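Lmo2812 protein (Listeria monocytogenes EGD-e, PDB 5ZQA) is a penicillin-binding protein of the S11 peptidase family that probably trims D-alanine from peptidoglycan peptides as a serine-type D-Ala-D-Ala carboxypeptidase. Local coordinates at residues R107-R112 against T203-K208; K65-F70 against N145-L150. One frame throughout, in Å; residues are numbered along the deposited sequence.

Interaction 1 of 2, residues R107-R112 against T203-K208; sequences RTWSVR and TDKGAK
The ammonium group of K205 hydrogen-bonds to the backbone carbonyl of T108, with NZ 2.7 Å from T108 O and the C=O...N angle at 168°, so the bond runs almost straight out from the carbonyl. On its way there the lysine chain passes over the indole of W109, the two side chains crossing at about a right angle. K205 CE lies 3.6 Å from the centroid of the W109 six-membered ring, a CH-pi contact close to the ring normal, and CB and CD follow the outer end of the same ring near CZ3 and CH2. K205 NZ stands farther off, 5.0 Å from the centroid of the W109 five-membered ring but still over its face, in a cation-pi contact. The lysine starts out extended and then turns at its last two torsions (chi3 -77°, chi4 -59°), which carries NZ across the indole to T108 O.

The outer rim of the same ring meets the turn that carries the lysine. T203 OG1 lies in the ring plane, 3.8 Å from W109 CZ3, and A207 CB approaches CH2 from the edge. That hydroxyl is fixed by its own turn: T203 OG1 accepts from G206 N in an ST motif and donates to A207 O at 2.8 Å, on a lone pair in the carbonyl plane. A207 O also receives T203 N, closing the turn.

W109 NE1 hydrogen-bonds to the carbonyl of K106, just ahead of the strand, which helps set the indole's orientation. The turn, which links strands 200-202 and 208-210, is held a second time by D113 of helix 111-120, whose carboxylate accepts from D204 N and K205 N. Strand 108-110 pairs antiparallel with strand 86-88, and W109 also packs on L114 of helix 111-120 and on L100 and T104 of helix 100-104.

Interaction 2 of 2, residues K65-F70 against N145-L150; sequences KLMTAF and NQAKKL
F70 and Q146 meet at about a right angle, the phenyl ring reaching the glutamine amide with F70 CE2 3.4 Å from Q146 CD. Ring and amide planes are inclined by 52°, so the two groups neither stack nor stand square to each other. Q146 NE2 lies near the ring plane at the edge, while Q146 OE1 sits 3.5 Å from F70 CE2. The glutamine chain leaves the helix extended and folds at its second torsion (chi2 62°), which brings the amide to F70.

L150 takes the face of this ring. Coming from the opposite direction to F70, it sets L150 CD1 4.2 Å from the centroid of the F70 ring and close to the ring normal, a CH-pi contact displaced toward CE2 and CZ. The phenyl group is thus met obliquely by Q146, with NE2 at the edge, and over a face by L150, one helical turn further on.

M67, one turn before F70, supplies the other half of the contact. Its chain is bent at both chi2 and chi3 and crosses Q146 obliquely, placing M67 SD 3.6 Å from Q146 CG. The terminal methyl goes on to the helix backbone, where M67 CE is 3.6 Å from A147 N and also touches A147 CB at 4.1 Å. Contacts across the two segments are therefore apolar or van der Waals in kind, even where the glutamine amide takes part.

The axes of 65-70 and 145-150 cross at 82° and come no closer than 11.2 Å, a gap that these long side chains span. M67 also packs on M143 of helix 139-150 and on F158, which A147 touches as well. From helix 175-188, L181 reaches M67 and K184 reaches L150, so this helix flanks the crossing of helices 65-77 and 139-150.

Both contacts lie within the D-alanyl-D-alanine carboxypeptidase family region, with centres 24 Å apart and nearest atoms about 9 Å apart, and their segments alternate along the chain. Interaction 2 is the one tied to the predicted active site: its helix carries K65, whose NZ bonds to S62 OG, while M67 and F70 attach that helix to helix 139-150. Helix 111-120 connects the regions, since its M118 touches K65 and its D113 holds the 203-208 turn of interaction 1. F70, whose side chain is about 6 Å from a magnesium ion, meets the metal-binding H189 edge-to-face; the R112 side chain of interaction 1 is about 9 Å from a magnesium ion.

Interaction 1 of 2, residues R107-R112 against T203-K208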
ATOM      1  N   ARG A 107     -11.851  13.858  15.419  1.00 13.25           N
ATOM      2  CA  ARG A 107     -10.412  13.990  15.609  1.00 11.81           C
ATOM      3  C   ARG A 107      -9.772  12.731  16.183  1.00 12.82           C
ATOM      4  O   ARG A 107      -8.641  12.388  15.830  1.00 11.91           O
ATOM      5  CB  ARG A 107     -10.127  15.186  16.526  1.00 16.61           C
ATOM      6  CG  ARG A 107      -8.666  15.420  16.843  1.00 17.47           C
ATOM      7  CD  ARG A 107      -7.900  15.836  15.608  1.00 18.58           C
ATOM      8  NE  ARG A 107      -8.404  17.096  15.061  1.00 20.59           N
ATOM      9  CZ  ARG A 107      -8.171  17.520  13.822  1.00 21.43           C
ATOM     10  NH1 ARG A 107      -7.452  16.783  12.981  1.00 22.47           N
ATOM     11  NH2 ARG A 107      -8.669  18.682  13.416  1.00 25.50           N
ATOM     12  N   THR A 108     -10.494  12.038  17.057  1.00 11.39           N
ATOM     13  CA  THR A 108      -9.890  10.990  17.879  1.00 12.01           C
ATOM     14  C   THR A 108     -10.390   9.596  17.509  1.00 11.62           C
ATOM     15  O   THR A 108     -11.589   9.350  17.516  1.00 12.81           O
ATOM     16  CB  THR A 108     -10.174  11.266  19.363  1.00 12.96           C
ATOM     17  OG1 THR A 108      -9.690  12.572  19.693  1.00 14.15           O
ATOM     18  CG2 THR A 108      -9.501  10.226  20.270  1.00 13.32           C
ATOM     19  N   TRP A 109      -9.459   8.698  17.191  1.00 10.41           N
ATOM     20  CA  TRP A 109      -9.773   7.353  16.691  1.00 10.20           C
ATOM     21  C   TRP A 109      -8.882   6.311  17.323  1.00  9.14           C
ATOM     22  O   TRP A 109      -7.752   6.607  17.700  1.00 10.83           O
ATOM     23  CB  TRP A 109      -9.577   7.272  15.172  1.00  9.25           C
ATOM     24  CG  TRP A 109     -10.480   8.169  14.395  1.00  9.09           C
ATOM     25  CD1 TRP A 109     -10.341   9.515  14.206  1.00 11.07           C
ATOM     26  CD2 TRP A 109     -11.669   7.785  13.702  1.00 10.13           C
ATOM     27  NE1 TRP A 109     -11.377   9.994  13.439  1.00 10.46           N
ATOM     28  CE2 TRP A 109     -12.212   8.952  13.121  1.00 10.99           C
ATOM     29  CE3 TRP A 109     -12.340   6.567  13.522  1.00  9.82           C
ATOM     30  CZ2 TRP A 109     -13.376   8.935  12.361  1.00 11.78           C
ATOM     31  CZ3 TRP A 109     -13.495   6.555  12.772  1.00  9.22           C
ATOM     32  CH2 TRP A 109     -14.002   7.734  12.198  1.00 10.68           C
ATOM     33  N   SER A 110      -9.371   5.076  17.383  1.00  8.84           N
ATOM     34  CA  SER A 110      -8.541   3.967  17.830  1.00  8.49           C
ATOM     35  C   SER A 110      -7.482   3.639  16.787  1.00  9.68           C
ATOM     36  O   SER A 110      -7.657   3.903  15.596  1.00 10.17           O
ATOM     37  CB  SER A 110      -9.387   2.725  18.112  1.00  9.69           C
ATOM     38  OG  SER A 110      -9.910   2.191  16.910  1.00 10.51           O
ATOM     39  N   VAL A 111      -6.370   3.079  17.247  1.00  9.80           N
ATOM     40  CA  VAL A 111      -5.324   2.595  16.353  1.00  9.99           C
ATOM     41  C   VAL A 111      -5.889   1.625  15.317  1.00  8.69           C
ATOM     42  O   VAL A 111      -5.532   1.692  14.136  1.00  8.78           O
ATOM     43  CB  VAL A 111      -4.184   1.931  17.163  1.00  8.28           C
ATOM     44  CG1 VAL A 111      -3.271   1.114  16.270  1.00  9.97           C
ATOM     45  CG2 VAL A 111      -3.410   3.010  17.940  1.00 12.16           C
ATOM     46  N   ARG A 112      -6.799   0.751  15.743  1.00  8.87           N
ATOM     47  CA  ARG A 112      -7.486  -0.141  14.815  1.00  9.79           C
ATOM     48  C   ARG A 112      -8.155   0.635  13.682  1.00  8.86           C
ATOM     49  O   ARG A 112      -7.963   0.333  12.500  1.00  9.37           O
ATOM     50  CB  ARG A 112      -8.527  -0.980  15.560  1.00 11.18           C
ATOM     51  CG  ARG A 112      -9.533  -1.704  14.673  1.00 12.90           C
ATOM     52  CD  ARG A 112      -8.882  -2.699  13.729  1.00 13.54           C
ATOM     53  NE  ARG A 112      -8.271  -3.806  14.461  1.00 12.70           N
ATOM     54  CZ  ARG A 112      -7.510  -4.742  13.910  1.00 14.00           C
ATOM     55  NH1 ARG A 112      -7.248  -4.720  12.602  1.00 14.91           N
ATOM     56  NH2 ARG A 112      -6.999  -5.696  14.681  1.00 15.15           N
ATOM     57  N   THR A 203     -15.900   0.886  10.913  1.00 13.07           N
ATOM     58  CA  THR A 203     -14.973   1.180  11.989  1.00 10.70           C
ATOM     59  C   THR A 203     -15.618   0.891  13.331  1.00 14.36           C
ATOM     60  O   THR A 203     -16.856   0.800  13.450  1.00 15.26           O
ATOM     61  CB  THR A 203     -14.516   2.639  11.957  1.00 13.50           C
ATOM     62  OG1 THR A 203     -15.653   3.495  12.124  1.00 13.17           O
ATOM     63  CG2 THR A 203     -13.819   2.956  10.640  1.00 13.83           C
ATOM     64  N   ASP A 204     -14.776   0.741  14.341  1.00 13.98           N
ATOM     65  CA  ASP A 204     -15.282   0.543  15.687  1.00 14.59           C
ATOM     66  C   ASP A 204     -16.025   1.787  16.171  1.00 14.37           C
ATOM     67  O   ASP A 204     -16.958   1.678  16.964  1.00 14.86           O
ATOM     68  CB  ASP A 204     -14.144   0.170  16.636  1.00 18.18           C
ATOM     69  CG  ASP A 204     -13.599  -1.229  16.362  1.00 19.16           C
ATOM     70  OD1 ASP A 204     -14.237  -1.974  15.583  1.00 26.93           O
ATOM     71  OD2 ASP A 204     -12.548  -1.594  16.925  1.00 22.42           O
ATOM     72  N   LYS A 205     -15.639   2.965  15.691  1.00 13.27           N
ATOM     73  CA  LYS A 205     -16.367   4.178  16.051  1.00 13.18           C
ATOM     74  C   LYS A 205     -17.772   4.152  15.448  1.00 16.33           C
ATOM     75  O   LYS A 205     -18.733   4.626  16.063  1.00 16.32           O
ATOM     76  CB  LYS A 205     -15.607   5.434  15.604  1.00 15.36           C
ATOM     77  CG  LYS A 205     -16.145   6.726  16.221  1.00 13.76           C
ATOM     78  CD  LYS A 205     -15.461   7.963  15.664  1.00 16.73           C
ATOM     79  CE  LYS A 205     -14.091   8.150  16.256  1.00 18.69           C
ATOM     80  NZ  LYS A 205     -14.109   8.293  17.747  1.00 19.16           N
ATOM     81  N   GLY A 206     -17.899   3.594  14.247  1.00 15.88           N
ATOM     82  CA  GLY A 206     -19.199   3.463  13.612  1.00 15.91           C
ATOM     83  C   GLY A 206     -19.227   3.830  12.135  1.00 16.97           C
ATOM     84  O   GLY A 206     -20.031   3.292  11.372  1.00 17.45           O
ATOM     85  N   ALA A 207     -18.351   4.749  11.729  1.00 14.96           N
ATOM     86  CA  ALA A 207     -18.306   5.201  10.342  1.00 14.86           C
ATOM     87  C   ALA A 207     -17.900   4.073   9.407  1.00 12.53           C
ATOM     88  O   ALA A 207     -17.027   3.266   9.742  1.00 14.65           O
ATOM     89  CB  ALA A 207     -17.344   6.367  10.198  1.00 19.37           C
ATOM     90  N   LYS A 208     -18.523   4.026   8.234  1.00 15.32           N
ATOM     91  CA  LYS A 208     -18.174   3.029   7.232  1.00 16.33           C
ATOM     92  C   LYS A 208     -17.240   3.637   6.201  1.00 17.42           C
ATOM     93  O   LYS A 208     -17.508   4.715   5.663  1.00 21.48           O
ATOM     94  CB  LYS A 208     -19.435   2.452   6.570  1.00 18.23           C
ATOM     95  CG  LYS A 208     -20.354   1.742   7.570  1.00 24.99           C
ATOM     96  CD  LYS A 208     -21.400   0.832   6.910  1.00 32.19           C
ATOM     97  CE  LYS A 208     -21.104   0.582   5.432  1.00 33.49           C
ATOM     98  NZ  LYS A 208     -22.227  -0.085   4.705  1.00 39.05           N
TER

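Interaction 2 of 2, residues K65-F70 against N145-L150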
ATOM      1  N   LYS A  65       2.082   3.513   2.502  1.00  7.51           N
ATOM      2  CA  LYS A  65       1.298   3.067   3.646  1.00  8.77           C
ATOM      3  C   LYS A  65       1.453   1.580   3.945  1.00  7.37           C
ATOM      4  O   LYS A  65       1.159   1.147   5.063  1.00  8.66           O
ATOM      5  CB  LYS A  65      -0.174   3.404   3.431  1.00  8.30           C
ATOM      6  CG  LYS A  65      -0.450   4.906   3.427  1.00  9.00           C
ATOM      7  CD  LYS A  65      -1.897   5.182   3.066  1.00 10.44           C
ATOM      8  CE  LYS A  65      -2.269   6.646   3.310  1.00 11.83           C
ATOM      9  NZ  LYS A  65      -1.690   7.520   2.273  1.00 12.82           N
ATOM     10  N   LEU A  66       1.942   0.799   2.984  1.00  8.22           N
ATOM     11  CA  LEU A  66       2.205  -0.613   3.261  1.00  7.52           C
ATOM     12  C   LEU A  66       3.361  -0.765   4.246  1.00  8.70           C
ATOM     13  O   LEU A  66       3.358  -1.681   5.066  1.00  7.84           O
ATOM     14  CB  LEU A  66       2.503  -1.384   1.976  1.00  8.67           C
ATOM     15  CG  LEU A  66       1.284  -1.503   1.049  1.00  9.52           C
ATOM     16  CD1 LEU A  66       1.652  -2.171  -0.258  1.00 13.54           C
ATOM     17  CD2 LEU A  66       0.143  -2.276   1.720  1.00 11.24           C
ATOM     18  N   MET A  67       4.343   0.133   4.181  1.00  8.20           N
ATOM     19  CA  MET A  67       5.446   0.051   5.133  1.00  8.04           C
ATOM     20  C   MET A  67       4.977   0.530   6.499  1.00  7.89           C
ATOM     21  O   MET A  67       5.343  -0.052   7.524  1.00  8.63           O
ATOM     22  CB  MET A  67       6.657   0.872   4.681  1.00  8.26           C
ATOM     23  CG  MET A  67       7.776   0.908   5.736  1.00  8.19           C
ATOM     24  SD  MET A  67       8.436  -0.717   6.167  1.00 10.27           S
ATOM     25  CE  MET A  67       9.594  -0.976   4.823  1.00 10.91           C
ATOM     26  N   THR A  68       4.161   1.581   6.520  1.00  8.76           N
ATOM     27  CA  THR A  68       3.583   2.015   7.785  1.00  7.95           C
ATOM     28  C   THR A  68       2.733   0.896   8.401  1.00  8.57           C
ATOM     29  O   THR A  68       2.840   0.647   9.598  1.00  8.65           O
ATOM     30  CB  THR A  68       2.765   3.301   7.596  1.00  7.17           C
ATOM     31  OG1 THR A  68       3.626   4.281   6.996  1.00  9.44           O
ATOM     32  CG2 THR A  68       2.227   3.855   8.936  1.00  9.10           C
ATOM     33  N   ALA A  69       1.926   0.214   7.583  1.00  8.05           N
ATOM     34  CA  ALA A  69       1.136  -0.927   8.063  1.00  7.62           C
ATOM     35  C   ALA A  69       2.041  -2.000   8.661  1.00  8.08           C
ATOM     36  O   ALA A  69       1.751  -2.527   9.744  1.00  8.78           O
ATOM     37  CB  ALA A  69       0.282  -1.514   6.928  1.00 10.38           C
ATOM     38  N   PHE A  70       3.128  -2.328   7.965  1.00  8.65           N
ATOM     39  CA  PHE A  70       4.071  -3.335   8.455  1.00  8.18           C
ATOM     40  C   PHE A  70       4.576  -2.975   9.844  1.00  8.78           C
ATOM     41  O   PHE A  70       4.584  -3.814  10.748  1.00  8.56           O
ATOM     42  CB  PHE A  70       5.258  -3.498   7.486  1.00  9.44           C
ATOM     43  CG  PHE A  70       6.186  -4.618   7.861  1.00 11.14           C
ATOM     44  CD1 PHE A  70       5.917  -5.915   7.470  1.00 16.58           C
ATOM     45  CD2 PHE A  70       7.310  -4.380   8.640  1.00 14.40           C
ATOM     46  CE1 PHE A  70       6.767  -6.956   7.822  1.00 17.63           C
ATOM     47  CE2 PHE A  70       8.153  -5.412   8.992  1.00 17.22           C
ATOM     48  CZ  PHE A  70       7.877  -6.700   8.580  1.00 18.63           C
ATOM     49  N   ASN A 145      14.892   2.146   7.711  1.00 10.32           N
ATOM     50  CA  ASN A 145      15.599   1.092   8.431  1.00 11.44           C
ATOM     51  C   ASN A 145      14.965  -0.265   8.191  1.00 11.70           C
ATOM     52  O   ASN A 145      15.663  -1.255   7.990  1.00 15.00           O
ATOM     53  CB  ASN A 145      15.633   1.391   9.929  1.00 12.61           C
ATOM     54  CG  ASN A 145      16.700   2.394  10.294  1.00 22.19           C
ATOM     55  OD1 ASN A 145      17.562   2.727   9.478  1.00 26.77           O
ATOM     56  ND2 ASN A 145      16.665   2.867  11.533  1.00 23.78           N
ATOM     57  N   GLN A 146      13.639  -0.313   8.201  1.00 11.20           N
ATOM     58  CA  GLN A 146      12.937  -1.569   7.977  1.00 10.45           C
ATOM     59  C   GLN A 146      13.105  -2.030   6.535  1.00 11.54           C
ATOM     60  O   GLN A 146      13.228  -3.227   6.287  1.00 14.46           O
ATOM     61  CB  GLN A 146      11.447  -1.439   8.323  1.00 12.06           C
ATOM     62  CG  GLN A 146      10.683  -2.755   8.192  1.00 12.65           C
ATOM     63  CD  GLN A 146      11.193  -3.837   9.141  1.00 17.08           C
ATOM     64  OE1 GLN A 146      11.587  -4.921   8.709  1.00 21.98           O
ATOM     65  NE2 GLN A 146      11.172  -3.551  10.435  1.00 16.59           N
ATOM     66  N   ALA A 147      13.125  -1.081   5.599  1.00 10.40           N
ATOM     67  CA  ALA A 147      13.341  -1.401   4.195  1.00 13.05           C
ATOM     68  C   ALA A 147      14.666  -2.137   4.048  1.00 14.31           C
ATOM     69  O   ALA A 147      14.739  -3.183   3.400  1.00 13.81           O
ATOM     70  CB  ALA A 147      13.322  -0.131   3.333  1.00 12.98           C
ATOM     71  N   LYS A 148      15.709  -1.597   4.672  1.00 12.04           N
ATOM     72  CA  LYS A 148      17.027  -2.230   4.626  1.00 17.78           C
ATOM     73  C   LYS A 148      17.001  -3.605   5.293  1.00 17.46           C
ATOM     74  O   LYS A 148      17.520  -4.590   4.753  1.00 17.52           O
ATOM     75  CB  LYS A 148      18.069  -1.337   5.304  1.00 16.10           C
ATOM     76  CG  LYS A 148      19.435  -1.974   5.413  1.00 22.75           C
ATOM     77  CD  LYS A 148      20.395  -1.075   6.163  1.00 25.88           C
ATOM     78  CE  LYS A 148      19.992  -0.921   7.619  1.00 31.34           C
ATOM     79  NZ  LYS A 148      20.921   0.014   8.323  1.00 38.95           N
ATOM     80  N   LYS A 149      16.381  -3.667   6.466  1.00 13.79           N
ATOM     81  CA  LYS A 149      16.350  -4.889   7.263  1.00 18.04           C
ATOM     82  C   LYS A 149      15.655  -6.006   6.504  1.00 20.46           C
ATOM     83  O   LYS A 149      16.038  -7.172   6.611  1.00 22.26           O
ATOM     84  CB  LYS A 149      15.651  -4.631   8.603  1.00 19.22           C
ATOM     85  CG  LYS A 149      15.657  -5.806   9.558  1.00 25.60           C
ATOM     86  CD  LYS A 149      14.897  -5.466  10.833  1.00 25.01           C
ATOM     87  CE  LYS A 149      14.789  -6.668  11.763  1.00 33.43           C
ATOM     88  NZ  LYS A 149      13.905  -6.384  12.931  1.00 36.55           N
ATOM     89  N   LEU A 150      14.647  -5.634   5.721  1.00 18.42           N
ATOM     90  CA  LEU A 150      13.862  -6.590   4.952  1.00 20.12           C
ATOM     91  C   LEU A 150      14.516  -7.021   3.651  1.00 19.83           C
ATOM     92  O   LEU A 150      14.087  -7.997   3.038  1.00 26.23           O
ATOM     93  CB  LEU A 150      12.492  -6.009   4.635  1.00 21.45           C
ATOM     94  CG  LEU A 150      11.572  -5.928   5.841  1.00 18.38           C
ATOM     95  CD1 LEU A 150      10.167  -5.538   5.384  1.00 29.25           C
ATOM     96  CD2 LEU A 150      11.578  -7.241   6.615  1.00 32.71           C
TER